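Side-chain contacts in tyrosine--tRNA ligase (Aeropyrum pernix, PDB 2CYA), which probably activates tyrosine with ATP and transfers it to the acceptor end of its cognate tRNA, working as a homodimer of the class I synthetase family: residues A[46-49]-A[50-54]; A[246-249]-A[250-254]. All coordinates share one frame; numbering follows the deposited sequence.

Contact 1 leads into helix 51-64 and contact 2 turns the chain toward helix 254-262; their centres lie about 9 Å apart, and the two touch directly. Two probable backbone hydrogen bonds join them, Ile50 N to Val248 O at 2.8 Å and Ala48 O to Val250 N at 3.0 Å. His49 and Trp52 of contact 1, inferred to bind ATP, hold a sulfate that is also bonded to Lys241 NZ of the KMSKS motif. Contact 2 follows that motif in the chain, and the side chain of Phe249 comes within about 3 Å of that of Lys241 and about 4 Å of that of His49, nearest atoms in each case. Phe249 thus places contact 2 beside the probable nucleotide pocket.

Contact 1 of 2, residues A[46-49]-A[50-54]; sequences GVAH and IGWLV. With SO4 (sulfate ion), chain C.
The His49 and Trp52 rings meet obliquely, planes 49° apart: Trp52 CD1 lies over one face of the imidazole, while Gly51 N and sulfate O4 sit near its edge. O4 also lies at the edge of the indole, and Ala48 CB approaches that ring obliquely, 3.4 Å from Trp52 CE3. The sulfate, probably from the crystallisation liquor, takes two bonds on O4, 3.0 Å from His49 NE2 and 2.9 Å from Trp52 NE1. Both are clearly bent. The other imidazole nitrogen is occupied as well: Gly51 N donates to His49 ND1 over 3.0 Å, tilted a little from the ring plane, a side-chain cap on the turn into the helix. His49 CG stands between the backbone N and the carbonyl carbon (chi1 56°), which swings the ring over the turn, and the ring's own rotation faces ND1 to the Gly51 amide. His49 is therefore gripped at both ring nitrogens, and the sequence His49-Ile50-Gly51-Trp52 corresponds to the HIGH signature of class I synthetases, here HIGW. Trp52 N completes the turn by donating to His49 O at 3.2 Å. The turn ends the loop that leads from strand 37-42 into helix 51-64, with Ile50 packed against helices 275-284 and 323-346 and Val47 against helix 349-360.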
loop_
_atom_site.group_PDB
_atom_site.type_symbol
_atom_site.label_atom_id
_atom_site.label_comp_id
_atom_site.label_asym_id
_atom_site.label_seq_id
_atom_site.Cartn_x
_atom_site.Cartn_y
_atom_site.Cartn_z
ATOM N N GLY A 46 21.046 -10.694 -3.047
ATOM C CA GLY A 46 21.989 -11.742 -3.400
ATOM C C GLY A 46 23.366 -11.448 -2.830
ATOM O O GLY A 46 23.515 -10.587 -1.971
ATOM N N VAL A 47 24.383 -12.154 -3.306
ATOM C CA VAL A 47 25.729 -11.919 -2.807
ATOM C C VAL A 47 26.236 -10.578 -3.338
ATOM O O VAL A 47 26.117 -10.275 -4.526
ATOM C CB VAL A 47 26.699 -13.036 -3.254
ATOM C CG1 VAL A 47 28.075 -12.818 -2.615
ATOM C CG2 VAL A 47 26.134 -14.406 -2.870
ATOM N N ALA A 48 26.795 -9.770 -2.448
ATOM C CA ALA A 48 27.316 -8.481 -2.856
ATOM C C ALA A 48 28.394 -8.607 -3.943
ATOM O O ALA A 48 29.267 -9.469 -3.871
ATOM C CB ALA A 48 27.883 -7.762 -1.657
ATOM N N HIS A 49 28.309 -7.760 -4.961
ATOM C CA HIS A 49 29.325 -7.761 -5.999
ATOM C C HIS A 49 30.044 -6.411 -5.882
ATOM O O HIS A 49 29.610 -5.540 -5.133
ATOM C CB HIS A 49 28.705 -7.989 -7.382
ATOM C CG HIS A 49 27.644 -7.006 -7.748
ATOM N ND1 HIS A 49 27.925 -5.704 -8.102
ATOM C CD2 HIS A 49 26.302 -7.147 -7.863
ATOM C CE1 HIS A 49 26.801 -5.084 -8.421
ATOM N NE2 HIS A 49 25.801 -5.937 -8.286
ATOM N N ILE A 50 31.130 -6.222 -6.615
ATOM C CA ILE A 50 31.898 -4.998 -6.439
ATOM C C ILE A 50 31.185 -3.692 -6.739
ATOM O O ILE A 50 31.616 -2.637 -6.278
ATOM C CB ILE A 50 33.212 -5.071 -7.234
ATOM C CG1 ILE A 50 32.929 -5.240 -8.744
ATOM C CG2 ILE A 50 34.047 -6.237 -6.696
ATOM C CD1 ILE A 50 34.199 -5.184 -9.592
ATOM N N GLY A 51 30.085 -3.762 -7.487
ATOM C CA GLY A 51 29.358 -2.554 -7.823
ATOM C C GLY A 51 28.825 -1.845 -6.605
ATOM O O GLY A 51 28.741 -0.614 -6.565
ATOM N N TRP A 52 28.468 -2.627 -5.597
ATOM C CA TRP A 52 27.924 -2.080 -4.362
ATOM C C TRP A 52 28.983 -1.338 -3.563
ATOM O O TRP A 52 28.647 -0.491 -2.727
ATOM C CB TRP A 52 27.325 -3.201 -3.503
ATOM C CG TRP A 52 26.100 -3.843 -4.105
ATOM C CD1 TRP A 52 25.545 -3.575 -5.338
ATOM C CD2 TRP A 52 25.312 -4.895 -3.533
ATOM N NE1 TRP A 52 24.468 -4.405 -5.564
ATOM C CE2 TRP A 52 24.304 -5.226 -4.475
ATOM C CE3 TRP A 52 25.358 -5.593 -2.319
ATOM C CZ2 TRP A 52 23.353 -6.231 -4.235
ATOM C CZ3 TRP A 52 24.408 -6.592 -2.080
ATOM C CH2 TRP A 52 23.421 -6.900 -3.037
ATOM N N LEU A 53 30.258 -1.646 -3.820
ATOM C CA LEU A 53 31.341 -0.989 -3.085
ATOM C C LEU A 53 31.287 0.524 -3.331
ATOM O O LEU A 53 31.586 1.320 -2.437
ATOM C CB LEU A 53 32.710 -1.562 -3.498
ATOM C CG LEU A 53 33.100 -2.984 -3.031
ATOM C CD1 LEU A 53 34.451 -3.376 -3.623
ATOM C CD2 LEU A 53 33.172 -3.041 -1.491
ATOM N N VAL A 54 30.878 0.921 -4.534
ATOM C CA VAL A 54 30.773 2.339 -4.863
ATOM C C VAL A 54 29.857 3.067 -3.880
ATOM O O VAL A 54 30.219 4.133 -3.368
ATOM C CB VAL A 54 30.215 2.577 -6.292
ATOM C CG1 VAL A 54 30.095 4.078 -6.544
ATOM C CG2 VAL A 54 31.120 1.933 -7.337
HETATM S S SO4 C . 21.853 -5.408 -8.132
HETATM O O1 SO4 C . 22.554 -4.332 -8.963
HETATM O O2 SO4 C . 20.995 -4.689 -7.093
HETATM O O3 SO4 C . 20.965 -6.098 -8.998
HETATM O O4 SO4 C . 22.892 -6.028 -7.387
#

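Contact 2 of 2, residues A[246-249]-A[250-254]; sequences TAVF and VVDSD
Phe249 and Asp252 close a type I beta turn from both ends, and the tight part lies between them. Phe249 N donates to Asp252 OD2 at 2.8 Å with an N-H...O angle of 156°, reaching the oxygen from above the carboxylate plane; Asp252 N returns an almost straight bond to Phe249 O at 3.1 Å. The carboxylate folds back because Asp252 CG is anti to its carbonyl carbon, beside the backbone N (chi1 -81°). Its plane stands nearly perpendicular to the phenyl ring, and Asp252 OD1 lies in the ring plane at the edge, 3.7 Å from Phe249 CD1. Asp252 OD2 also passes 3.4 Å from Val248 CA. Between the two segments the side of the turn at Val251 is looser: Phe249 CB comes no nearer than 4.4 Å to Val251 CG2, and both residues are partly open to solvent. Val250, which is buried, and Val251 both pack on helix 323-346. Beyond the turn, Ser253 is the N-cap of helix 254-262, its OG bonded to Asp256 N. Asp252 OD2 also forms a salt bridge with Lys260 of that helix, so amide and ammonium together would tend to stabilise a charged carboxylate and tie the turn to the helix.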
loop_
_atom_site.group_PDB
_atom_site.type_symbol
_atom_site.label_atom_id
_atom_site.label_comp_id
_atom_site.label_asym_id
_atom_site.label_seq_id
_atom_site.Cartn_x
_atom_site.Cartn_y
_atom_site.Cartn_z
ATOM N N THR A 246 29.487 -11.901 -15.679
ATOM C CA THR A 246 29.456 -10.475 -15.986
ATOM C C THR A 246 29.556 -9.609 -14.737
ATOM O O THR A 246 29.463 -8.381 -14.820
ATOM C CB THR A 246 28.167 -10.079 -16.710
ATOM O OG1 THR A 246 27.046 -10.267 -15.831
ATOM C CG2 THR A 246 28.005 -10.915 -17.973
ATOM N N ALA A 247 29.727 -10.254 -13.584
ATOM C CA ALA A 247 29.841 -9.538 -12.324
ATOM C C ALA A 247 30.893 -10.165 -11.412
ATOM O O ALA A 247 31.023 -11.388 -11.333
ATOM C CB ALA A 247 28.495 -9.514 -11.622
ATOM N N VAL A 248 31.641 -9.324 -10.716
ATOM C CA VAL A 248 32.652 -9.808 -9.802
ATOM C C VAL A 248 32.067 -9.763 -8.395
ATOM O O VAL A 248 31.738 -8.689 -7.889
ATOM C CB VAL A 248 33.921 -8.934 -9.877
ATOM C CG1 VAL A 248 34.984 -9.460 -8.917
ATOM C CG2 VAL A 248 34.447 -8.934 -11.313
ATOM N N PHE A 249 31.905 -10.923 -7.769
ATOM C CA PHE A 249 31.355 -10.952 -6.410
ATOM C C PHE A 249 32.471 -10.795 -5.379
ATOM O O PHE A 249 33.631 -11.112 -5.661
ATOM C CB PHE A 249 30.596 -12.257 -6.160
ATOM C CG PHE A 249 29.462 -12.475 -7.107
ATOM C CD1 PHE A 249 29.629 -13.254 -8.242
ATOM C CD2 PHE A 249 28.232 -11.854 -6.892
ATOM C CE1 PHE A 249 28.584 -13.410 -9.161
ATOM C CE2 PHE A 249 27.182 -12.003 -7.805
ATOM C CZ PHE A 249 27.359 -12.781 -8.939
ATOM N N VAL A 250 32.115 -10.314 -4.188
ATOM C CA VAL A 250 33.111 -10.098 -3.154
ATOM C C VAL A 250 33.697 -11.396 -2.654
ATOM O O VAL A 250 34.617 -11.372 -1.851
ATOM C CB VAL A 250 32.554 -9.295 -1.936
ATOM C CG1 VAL A 250 32.164 -7.893 -2.374
ATOM C CG2 VAL A 250 31.381 -10.018 -1.315
ATOM N N VAL A 251 33.169 -12.528 -3.121
ATOM C CA VAL A 251 33.707 -13.814 -2.696
ATOM C C VAL A 251 34.267 -14.636 -3.849
ATOM O O VAL A 251 34.526 -15.827 -3.685
ATOM C CB VAL A 251 32.668 -14.696 -1.933
ATOM C CG1 VAL A 251 32.264 -14.028 -0.612
ATOM C CG2 VAL A 251 31.459 -14.972 -2.816
ATOM N N ASP A 252 34.444 -14.019 -5.014
ATOM C CA ASP A 252 35.030 -14.730 -6.149
ATOM C C ASP A 252 36.508 -14.972 -5.831
ATOM O O ASP A 252 37.143 -14.167 -5.138
ATOM C CB ASP A 252 34.971 -13.898 -7.441
ATOM C CG ASP A 252 33.631 -13.955 -8.120
ATOM O OD1 ASP A 252 32.877 -14.899 -7.842
ATOM O OD2 ASP A 252 33.337 -13.058 -8.946
ATOM N N SER A 253 37.054 -16.062 -6.364
ATOM C CA SER A 253 38.461 -16.410 -6.159
ATOM C C SER A 253 39.322 -15.462 -6.979
ATOM O O SER A 253 38.808 -14.774 -7.868
ATOM C CB SER A 253 38.717 -17.850 -6.630
ATOM O OG SER A 253 38.506 -17.967 -8.036
ATOM N N ASP A 254 40.623 -15.423 -6.688
ATOM C CA ASP A 254 41.549 -14.570 -7.441
ATOM C C ASP A 254 41.505 -15.007 -8.911
ATOM O O ASP A 254 41.575 -14.180 -9.816
ATOM C CB ASP A 254 42.996 -14.725 -6.934
ATOM C CG ASP A 254 43.207 -14.152 -5.535
ATOM O OD1 ASP A 254 44.312 -14.334 -5.000
ATOM O OD2 ASP A 254 42.289 -13.512 -4.973
#